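Local coordinates for protein adenylate kinase (Schistosoma mansoni, PDB 3UMF) that catalyses, as an adenylate kinase, the reversible transfer of a phosphate group between adenine nucleotides, turning ATP and AMP into two molecules of ADP, at residues E77-A80 with M81-G85. Numbering follows the deposited sequence.
Sequences ELKA and MMERG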
loop_
_atom_site.group_PDB
_atom_site.type_symbol
_atom_site.label_atom_id
_atom_site.label_comp_id
_atom_site.label_asym_id
_atom_site.label_seq_id
_atom_site.Cartn_x
_atom_site.Cartn_y
_atom_site.Cartn_z
ATOM N N GLU A 77 6.380 -23.260 -7.217
ATOM C CA GLU A 77 5.247 -23.644 -6.385
ATOM C C GLU A 77 4.281 -22.480 -6.198
ATOM O O GLU A 77 3.068 -22.684 -6.124
ATOM C CB GLU A 77 5.709 -24.189 -5.034
ATOM C CG GLU A 77 4.565 -24.645 -4.138
ATOM C CD GLU A 77 3.600 -25.584 -4.847
ATOM O OE1 GLU A 77 4.065 -26.525 -5.525
ATOM O OE2 GLU A 77 2.372 -25.381 -4.732
ATOM N N LEU A 78 4.816 -21.264 -6.122
ATOM C CA LEU A 78 3.975 -20.071 -6.056
ATOM C C LEU A 78 3.083 -19.982 -7.283
ATOM O O LEU A 78 1.888 -19.714 -7.175
ATOM C CB LEU A 78 4.826 -18.803 -5.968
ATOM C CG LEU A 78 5.233 -18.290 -4.587
ATOM C CD1 LEU A 78 5.876 -16.912 -4.711
ATOM C CD2 LEU A 78 4.036 -18.246 -3.651
ATOM N N LYS A 79 3.681 -20.215 -8.448
ATOM C CA LYS A 79 2.970 -20.157 -9.720
ATOM C C LYS A 79 1.856 -21.201 -9.783
ATOM O O LYS A 79 0.740 -20.903 -10.209
ATOM C CB LYS A 79 3.955 -20.346 -10.877
ATOM C CG LYS A 79 3.367 -20.139 -12.264
ATOM C CD LYS A 79 4.461 -20.147 -13.325
ATOM C CE LYS A 79 3.886 -19.989 -14.722
ATOM N NZ LYS A 79 2.987 -21.116 -15.084
ATOM N N ALA A 80 2.160 -22.419 -9.343
ATOM C CA ALA A 80 1.171 -23.493 -9.319
ATOM C C ALA A 80 0.034 -23.181 -8.352
ATOM O O ALA A 80 -1.123 -23.496 -8.628
ATOM C CB ALA A 80 1.829 -24.819 -8.963
ATOM N N MET A 81 0.368 -22.562 -7.221
ATOM C CA MET A 81 -0.636 -22.145 -6.243
ATOM C C MET A 81 -1.552 -21.078 -6.833
ATOM O O MET A 81 -2.772 -21.149 -6.694
ATOM C CB MET A 81 0.038 -21.609 -4.977
ATOM C CG MET A 81 0.655 -22.680 -4.094
ATOM S SD MET A 81 1.834 -22.005 -2.904
ATOM C CE MET A 81 0.803 -20.827 -2.034
ATOM N N MET A 82 -0.949 -20.089 -7.486
ATOM C CA MET A 82 -1.698 -19.022 -8.140
ATOM C C MET A 82 -2.632 -19.583 -9.207
ATOM O O MET A 82 -3.776 -19.148 -9.334
ATOM C CB MET A 82 -0.743 -18.007 -8.767
ATOM C CG MET A 82 0.066 -17.196 -7.768
ATOM S SD MET A 82 1.390 -16.270 -8.571
ATOM C CE MET A 82 2.099 -15.410 -7.170
ATOM N N GLU A 83 -2.138 -20.557 -9.965
ATOM C CA GLU A 83 -2.916 -21.182 -11.028
ATOM C C GLU A 83 -4.177 -21.854 -10.483
ATOM O O GLU A 83 -5.224 -21.841 -11.132
ATOM C CB GLU A 83 -2.049 -22.189 -11.791
ATOM C CG GLU A 83 -2.555 -22.542 -13.181
ATOM C CD GLU A 83 -1.496 -23.225 -14.028
ATOM O OE1 GLU A 83 -0.355 -23.379 -13.540
ATOM O OE2 GLU A 83 -1.797 -23.604 -15.180
ATOM N N ARG A 84 -4.076 -22.423 -9.284
ATOM C CA ARG A 84 -5.212 -23.080 -8.639
ATOM C C ARG A 84 -6.161 -22.089 -7.971
ATOM O O ARG A 84 -7.260 -22.460 -7.556
ATOM C CB ARG A 84 -4.725 -24.088 -7.594
ATOM C CG ARG A 84 -4.016 -25.296 -8.171
ATOM C CD ARG A 84 -3.529 -26.222 -7.070
ATOM N NE ARG A 84 -2.128 -26.589 -7.264
ATOM C CZ ARG A 84 -1.185 -26.456 -6.338
ATOM N NH1 ARG A 84 -1.491 -25.972 -5.144
ATOM N NH2 ARG A 84 0.062 -26.814 -6.608
ATOM N N GLY A 85 -5.735 -20.837 -7.861
ATOM C CA GLY A 85 -6.520 -19.829 -7.173
ATOM C C GLY A 85 -6.350 -19.927 -5.670
ATOM O O GLY A 85 -7.198 -19.462 -4.905
#
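One face of the Arg84 guanidinium lies over the backbone of the preceding helical turn: Ala80 O stands 3.5 Å from the guanidinium plane, displaced toward the rim of the group. The edge of the same group meets the Glu77 carboxylate, where Arg84 NH2 and Glu77 OE2 form a salt bridge of 3.3 Å, seven residues apart along one side of the helix. Its hydrogen bond is weak; the planes are 36° apart and a single N-H, that of NH2, is engaged, so the pairing is neither coplanar nor two-pronged. A stronger polar partner of Arg84 is Glu86, just beyond the helix, which forms a salt bridge with NH1; the cation is thus shared between two carboxylates.

Glu77 reaches this position through a bend at chi2 (50°), which folds its carboxylate down along the helix; OE2 then also comes within 3.3 Å of Met81 CG, the two side chains crossing at about a right angle. Ala80 CB lies 3.6 Å from Arg84 NH2. The salt bridge and the contacts beside it lie on the last two turns of helix 73-84, which belongs to the helical segment that, as in other adenylate kinases, probably forms the AMP-binding domain beside the parallel-sheet core. The i to i+4 bonds run from Met81 N to Glu77 O through to Arg84 N and Ala80 O; the last is the longest of the four at 3.2 Å. Gly85 then leaves helical geometry: positive phi and two bonds back into the last turn, one of them Gly85 N to Met82 O at 3.0 Å, make this a Schellman motif.

Leu78 and Met82 are turned toward helix 60-68, where both touch Leu64. Met82 CG, beside its own backbone N (chi1 -68°), passes 3.2 Å from Leu78 O.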